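Local coordinates for NDP-N-acetyl-D-galactosaminuronic acid dehydrogenase (Methanosarcina mazei Go1, PDB 3G79) that acts as an NDP-N-acetyl-D-galactosaminuronic acid dehydrogenase, an NAD-binding oxidoreductase of the UDP-glucose/GDP-mannose dehydrogenase family, at the interface of chains A and B. Numbering follows the deposited sequence. Chains: chain A/B, NDP-N-acetyl-D-galactosaminuronic acid dehydrogenase.

Contact 1: the interface of chains A and B. Residues chain A 254, 331, 335, 338; chain B 313-315.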
ATOM      1  N   LEU A 254      -9.452   2.389  13.732  1.00 24.75           N
ATOM      2  CA  LEU A 254      -9.292   2.865  15.117  1.00 24.96           C
ATOM      3  C   LEU A 254      -9.302   4.413  15.203  1.00 24.31           C
ATOM      4  O   LEU A 254     -10.053   4.961  15.944  1.00 24.64           O
ATOM      5  CB  LEU A 254      -8.059   2.266  15.795  1.00 25.07           C
ATOM      6  CG  LEU A 254      -7.978   0.755  15.672  1.00 23.29           C
ATOM      7  CD1 LEU A 254      -6.646   0.215  16.111  1.00 25.46           C
ATOM      8  CD2 LEU A 254      -9.064   0.125  16.477  1.00 24.69           C
ATOM      9  N   PHE A 331      -4.191  -7.123  17.117  1.00 26.48           N
ATOM     10  CA  PHE A 331      -4.961  -6.420  18.121  1.00 26.58           C
ATOM     11  C   PHE A 331      -6.448  -6.467  17.889  1.00 26.93           C
ATOM     12  O   PHE A 331      -7.242  -6.340  18.823  1.00 28.78           O
ATOM     13  CB  PHE A 331      -4.531  -4.957  18.180  1.00 27.74           C
ATOM     14  CG  PHE A 331      -5.299  -4.133  19.177  1.00 28.92           C
ATOM     15  CD1 PHE A 331      -5.252  -4.437  20.552  1.00 27.61           C
ATOM     16  CD2 PHE A 331      -6.051  -3.045  18.755  1.00 27.20           C
ATOM     17  CE1 PHE A 331      -5.941  -3.649  21.488  1.00 28.57           C
ATOM     18  CE2 PHE A 331      -6.754  -2.267  19.678  1.00 28.27           C
ATOM     19  CZ  PHE A 331      -6.695  -2.559  21.044  1.00 26.91           C
ATOM     20  N   HIS A 335      -9.711  -5.572  20.063  1.00 25.94           N
ATOM     21  CA  HIS A 335     -10.534  -4.413  19.791  1.00 26.53           C
ATOM     22  C   HIS A 335     -12.009  -4.801  19.687  1.00 28.80           C
ATOM     23  O   HIS A 335     -12.903  -4.048  20.160  1.00 28.72           O
ATOM     24  CB  HIS A 335     -10.070  -3.641  18.549  1.00 25.52           C
ATOM     25  CG  HIS A 335     -10.938  -2.471  18.231  1.00 24.04           C
ATOM     26  ND1 HIS A 335     -11.011  -1.352  19.044  1.00 25.97           N
ATOM     27  CD2 HIS A 335     -11.831  -2.269  17.237  1.00 24.30           C
ATOM     28  CE1 HIS A 335     -11.879  -0.496  18.532  1.00 24.11           C
ATOM     29  NE2 HIS A 335     -12.390  -1.032  17.440  1.00 24.03           N
ATOM     30  N   ASN A 338     -13.237  -5.285  23.228  1.00 27.81           N
ATOM     31  CA  ASN A 338     -13.527  -3.974  23.878  1.00 26.73           C
ATOM     32  C   ASN A 338     -14.820  -3.333  23.383  1.00 25.96           C
ATOM     33  O   ASN A 338     -15.483  -2.646  24.123  1.00 26.18           O
ATOM     34  CB  ASN A 338     -12.390  -2.939  23.714  1.00 26.48           C
ATOM     35  CG  ASN A 338     -11.046  -3.414  24.277  1.00 13.66           C
ATOM     36  OD1 ASN A 338     -10.963  -4.088  25.331  1.00 26.85           O
ATOM     37  ND2 ASN A 338     -10.000  -3.073  23.586  1.00 25.73           N
TER
ATOM     38  N   ASP B 313      -8.453   3.090  21.477  1.00 46.09           N
ATOM     39  CA  ASP B 313      -7.668   1.915  21.860  1.00 46.91           C
ATOM     40  C   ASP B 313      -6.723   1.514  20.693  1.00 49.17           C
ATOM     41  O   ASP B 313      -7.086   1.580  19.512  1.00 48.67           O
ATOM     42  CB  ASP B 313      -8.501   0.747  22.484  1.00 45.93           C
ATOM     43  CG  ASP B 313      -9.405   0.037  21.485  1.00 37.89           C
ATOM     44  OD1 ASP B 313      -9.771   0.681  20.491  1.00 46.23           O
ATOM     45  OD2 ASP B 313      -9.779  -1.137  21.677  1.00 44.06           O
ATOM     46  N   TYR B 314      -5.483   1.186  21.051  1.00 51.42           N
ATOM     47  CA  TYR B 314      -4.408   0.864  20.121  1.00 53.57           C
ATOM     48  C   TYR B 314      -3.513   0.010  20.993  1.00 54.75           C
ATOM     49  O   TYR B 314      -3.570   0.156  22.235  1.00 55.14           O
ATOM     50  CB  TYR B 314      -3.678   2.142  19.655  1.00 54.99           C
ATOM     51  CG  TYR B 314      -2.786   1.964  18.411  1.00 51.17           C
ATOM     52  CD1 TYR B 314      -3.342   1.671  17.149  1.00 56.43           C
ATOM     53  CD2 TYR B 314      -1.390   2.090  18.488  1.00 56.01           C
ATOM     54  CE1 TYR B 314      -2.518   1.496  15.986  1.00 50.62           C
ATOM     55  CE2 TYR B 314      -0.569   1.913  17.344  1.00 50.31           C
ATOM     56  CZ  TYR B 314      -1.140   1.632  16.092  1.00 56.50           C
ATOM     57  OH  TYR B 314      -0.344   1.467  14.961  1.00 49.38           O
ATOM     58  N   PRO B 315      -2.717  -0.906  20.387  1.00 55.28           N
ATOM     59  CA  PRO B 315      -1.884  -1.890  21.127  1.00 56.50           C
ATOM     60  C   PRO B 315      -1.290  -1.459  22.499  1.00 58.51           C
ATOM     61  O   PRO B 315      -1.360  -2.231  23.466  1.00 58.61           O
ATOM     62  CB  PRO B 315      -0.787  -2.231  20.116  1.00 55.82           C
ATOM     63  CG  PRO B 315      -1.446  -2.043  18.772  1.00 39.23           C
ATOM     64  CD  PRO B 315      -2.711  -1.206  18.947  1.00 54.85           C
TER
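B:Asp313 and B:Tyr314 run as an extended stretch of loop that turns to near-helical torsions at B:Pro315, and they lie against chain A where A:Phe331, A:His335 and A:Asn338 share one face of helix 321-345 and A:Leu254 reaches in from helix 228-258. In this member of the UDP-glucose/GDP-mannose dehydrogenase family the patch illustrates how one carboxylate can be gripped across a two-fold interface. The CG of B:Asp313 lies between its own backbone N and carbonyl carbon (chi1 70°), which turns the carboxylate toward the helix. ND1 of the A:His335 imidazole donates to both oxygens through their syn lone pairs. The bond to OD2 of B:Asp313, 2.9 Å from A:His335 ND1, is nearly straight (168° at the hydrogen) and close to the ring plane, whereas the one to OD1 is strongly bent. B:Asp313 OD2 also accepts from the amide ND2 of A:Asn338 at 2.7 Å, here on its anti lone pair, so two donors hold this oxygen and limit rotation of the carboxylate. The acid would be expected to favour a protonated imidazole. A:Leu254 CD2 lies over the centre of the imidazole face and steadies it from within chain A. A:Phe331 presents its edge to the acid, CZ standing 3.5 Å from B:Asp313 OD2, while B:Pro315 CD packs over the rim of one face, 3.8 Å from A:Phe331 CD2. The side chains of B:Tyr314 and A:Leu254 cross at about a right angle, B:Tyr314 CD1 lying 3.8 Å from A:Leu254 CD1. An alanine in place of B:Asp313 would probably leave the A:His335 and A:Asn338 donors without their acceptor and open a gap beside the A:Phe331 edge.

Contact 2: the interface of chains A and B. Residues chain A 196, 198, 224, 226, 234, 238; chain B 265, 268-269, 272.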
ATOM      1  N   ASP A 196       2.418 -15.163 -13.971  1.00 33.24           N
ATOM      2  CA  ASP A 196       3.843 -14.924 -14.147  1.00 33.36           C
ATOM      3  C   ASP A 196       4.539 -15.793 -13.150  1.00 34.04           C
ATOM      4  O   ASP A 196       3.987 -16.080 -12.104  1.00 34.87           O
ATOM      5  CB  ASP A 196       4.198 -13.463 -13.880  1.00 34.07           C
ATOM      6  CG  ASP A 196       3.675 -12.523 -14.958  1.00 44.02           C
ATOM      7  OD1 ASP A 196       3.497 -11.338 -14.645  1.00 34.90           O
ATOM      8  OD2 ASP A 196       3.436 -12.954 -16.110  1.00 34.91           O
ATOM      9  N   ILE A 198       7.915 -16.595 -10.945  1.00 32.15           N
ATOM     10  CA  ILE A 198       9.200 -16.123 -10.397  1.00 31.10           C
ATOM     11  C   ILE A 198      10.232 -17.275 -10.525  1.00 29.41           C
ATOM     12  O   ILE A 198       9.974 -18.427 -10.110  1.00 27.95           O
ATOM     13  CB  ILE A 198       9.038 -15.771  -8.917  1.00 31.63           C
ATOM     14  CG1 ILE A 198       7.826 -14.855  -8.673  1.00 28.33           C
ATOM     15  CG2 ILE A 198      10.325 -15.312  -8.300  1.00 27.11           C
ATOM     16  CD1 ILE A 198       7.765 -13.568  -9.434  1.00 33.99           C
ATOM     17  N   ILE A 224       9.601 -14.310 -14.566  1.00 32.77           N
ATOM     18  CA  ILE A 224      10.239 -13.143 -13.928  1.00 31.59           C
ATOM     19  C   ILE A 224      11.537 -13.654 -13.341  1.00 30.79           C
ATOM     20  O   ILE A 224      11.515 -14.364 -12.326  1.00 32.72           O
ATOM     21  CB  ILE A 224       9.360 -12.495 -12.846  1.00 31.63           C
ATOM     22  CG1 ILE A 224       8.001 -12.083 -13.433  1.00 39.12           C
ATOM     23  CG2 ILE A 224      10.091 -11.269 -12.220  1.00 39.01           C
ATOM     24  CD1 ILE A 224       7.338 -10.875 -12.714  1.00 31.95           C
ATOM     25  N   MET A 226      15.292 -13.770 -11.591  1.00 26.38           N
ATOM     26  CA  MET A 226      16.059 -13.104 -10.521  1.00 23.94           C
ATOM     27  C   MET A 226      17.002 -14.110  -9.777  1.00 23.98           C
ATOM     28  O   MET A 226      17.181 -15.240 -10.221  1.00 23.66           O
ATOM     29  CB  MET A 226      15.095 -12.394  -9.551  1.00 21.17           C
ATOM     30  CG  MET A 226      14.035 -13.282  -8.835  1.00 16.45           C
ATOM     31  SD  MET A 226      12.736 -12.552  -7.778  1.00 15.65           S
ATOM     32  CE  MET A 226      11.671 -11.876  -9.049  1.00 15.50           C
ATOM     33  N   THR A 234      10.460 -12.753  -2.538  1.00 29.26           N
ATOM     34  CA  THR A 234       9.278 -12.260  -3.256  1.00 31.22           C
ATOM     35  C   THR A 234       7.977 -12.725  -2.656  1.00 31.68           C
ATOM     36  O   THR A 234       7.086 -11.897  -2.388  1.00 31.82           O
ATOM     37  CB  THR A 234       9.291 -12.650  -4.728  1.00 31.63           C
ATOM     38  OG1 THR A 234      10.369 -11.967  -5.385  1.00 30.47           O
ATOM     39  CG2 THR A 234       7.917 -12.294  -5.389  1.00 31.20           C
ATOM     40  N   GLU A 238       5.222 -10.471  -0.638  1.00 31.95           N
ATOM     41  CA  GLU A 238       3.830 -10.238  -1.084  1.00 32.50           C
ATOM     42  C   GLU A 238       2.839 -10.365   0.058  1.00 33.08           C
ATOM     43  O   GLU A 238       1.897  -9.602   0.143  1.00 34.21           O
ATOM     44  CB  GLU A 238       3.407 -10.981  -2.378  1.00 32.11           C
ATOM     45  CG  GLU A 238       3.946 -12.351  -2.611  1.00 48.21           C
ATOM     46  CD  GLU A 238       3.953 -12.748  -4.097  1.00 31.84           C
ATOM     47  OE1 GLU A 238       4.525 -12.039  -4.944  1.00 48.10           O
ATOM     48  OE2 GLU A 238       3.408 -13.807  -4.422  1.00 48.55           O
TER
ATOM     49  N   ASP B 265      13.916  -6.508  -8.494  1.00 25.35           N
ATOM     50  CA  ASP B 265      13.405  -7.818  -8.896  1.00 25.57           C
ATOM     51  C   ASP B 265      12.345  -8.339  -7.927  1.00 26.15           C
ATOM     52  O   ASP B 265      11.349  -8.898  -8.359  1.00 26.92           O
ATOM     53  CB  ASP B 265      14.538  -8.835  -9.074  1.00 26.39           C
ATOM     54  CG  ASP B 265      15.444  -8.524 -10.281  1.00 31.61           C
ATOM     55  OD1 ASP B 265      14.992  -8.018 -11.349  1.00 27.66           O
ATOM     56  OD2 ASP B 265      16.642  -8.785 -10.139  1.00 27.24           O
ATOM     57  N   THR B 268       9.369  -6.191  -8.672  1.00 21.82           N
ATOM     58  CA  THR B 268       8.613  -6.598  -9.860  1.00 22.62           C
ATOM     59  C   THR B 268       7.889  -7.959  -9.689  1.00 24.30           C
ATOM     60  O   THR B 268       6.787  -8.121 -10.185  1.00 25.46           O
ATOM     61  CB  THR B 268       9.273  -6.282 -11.260  1.00 23.50           C
ATOM     62  OG1 THR B 268       9.535  -7.463 -12.035  1.00 21.25           O
ATOM     63  CG2 THR B 268      10.496  -5.351 -11.198  1.00 20.02           C
ATOM     64  N   GLY B 269       8.421  -8.862  -8.876  1.00 24.52           N
ATOM     65  CA  GLY B 269       7.704 -10.080  -8.514  1.00 26.36           C
ATOM     66  C   GLY B 269       6.443  -9.770  -7.711  1.00 29.20           C
ATOM     67  O   GLY B 269       5.341 -10.321  -7.964  1.00 28.89           O
ATOM     68  N   SER B 272       3.583  -8.321  -9.843  1.00 36.34           N
ATOM     69  CA  SER B 272       2.906  -9.209 -10.836  1.00 37.21           C
ATOM     70  C   SER B 272       1.513  -9.630 -10.364  1.00 38.64           C
ATOM     71  O   SER B 272       0.697 -10.133 -11.162  1.00 37.80           O
ATOM     72  CB  SER B 272       3.736 -10.455 -11.157  1.00 37.46           C
ATOM     73  OG  SER B 272       3.696 -11.402 -10.104  1.00 44.70           O
TER
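One side of the short helix 263-271 of chain B, with B:Ser272 just beyond its end, packs against strands 197-201 and 223-227 of chain A, with the start of the long helix 228-258 close by. Strand 197-201 falls in the NAD-binding, Rossmann-type region of this UDP-glucose/GDP-mannose dehydrogenase family member. The contact is a worked example of packing by shape, since no hydrogen bond crosses it. B:Gly269 has no side chain to keep its neighbours away, and two methyl groups of chain A converge on its backbone. A:Ile198 brings its CD1 tip to 3.6 Å from B:Gly269 CA, and A:Thr234 CG2 comes to 3.8 Å from that CA of B:Gly269. The methyl of A:Thr234 points this way because CG2 is anti to the backbone N, while its hydroxyl swings aside. The carbonyl of B:Gly269 is satisfied within its own chain: B:Ser272 OG donates to B:Gly269 O at 2.9 Å, meeting it at a C=O...OG angle of 144°. That bond fixes the serine hydroxyl near the helix end and leaves its CB to face chain A. A:Ile224 CD1 lies 3.9 Å from this B:Ser272 CB, and the carboxylate atom OD1 of A:Asp196 touches B:Ser272 CB at 3.6 Å. The other branch of A:Ile224 is used as well, CG2 sitting 3.9 Å from B:Thr268 OG1, so the forked side chain bridges B:Thr268, in the last turn, and B:Ser272, just after it. One turn earlier, A:Met226 lies alongside B:Asp265, with CB to CB at 3.6 Å. Its CG sits between the backbone N and the carbonyl carbon (chi1 59°), and the chain bends at chi3, so that the terminal methyl turns tothe backbone carbonyl of B:Asp265, in a contact too close to be relied on. A:Glu238 carries little of the contact, its carboxylate lying beyond bonding range of the B:Gly269 carbonyl.

Contact 1 and contact 2 lie about 35 Å apart, measured between the centres of their C-alpha atoms, and are joined by helix 228-258 of chain A, which gives A:Thr234 and A:Glu238 to contact 2 and A:Leu254 to contact 1. Chain B offers different segments, a loop to the first and helix 263-271 and the residue just after it to the second. Contact 1 adds polar bonds to its packing, whereas among the residues of contact 2 no hydrogen bond crosses, and packing carries it. Two-fold symmetry repeats both with the chains exchanged, and such a spread of contacts probably reflects a dimer that also fixes the NAD-binding region relative to the partner.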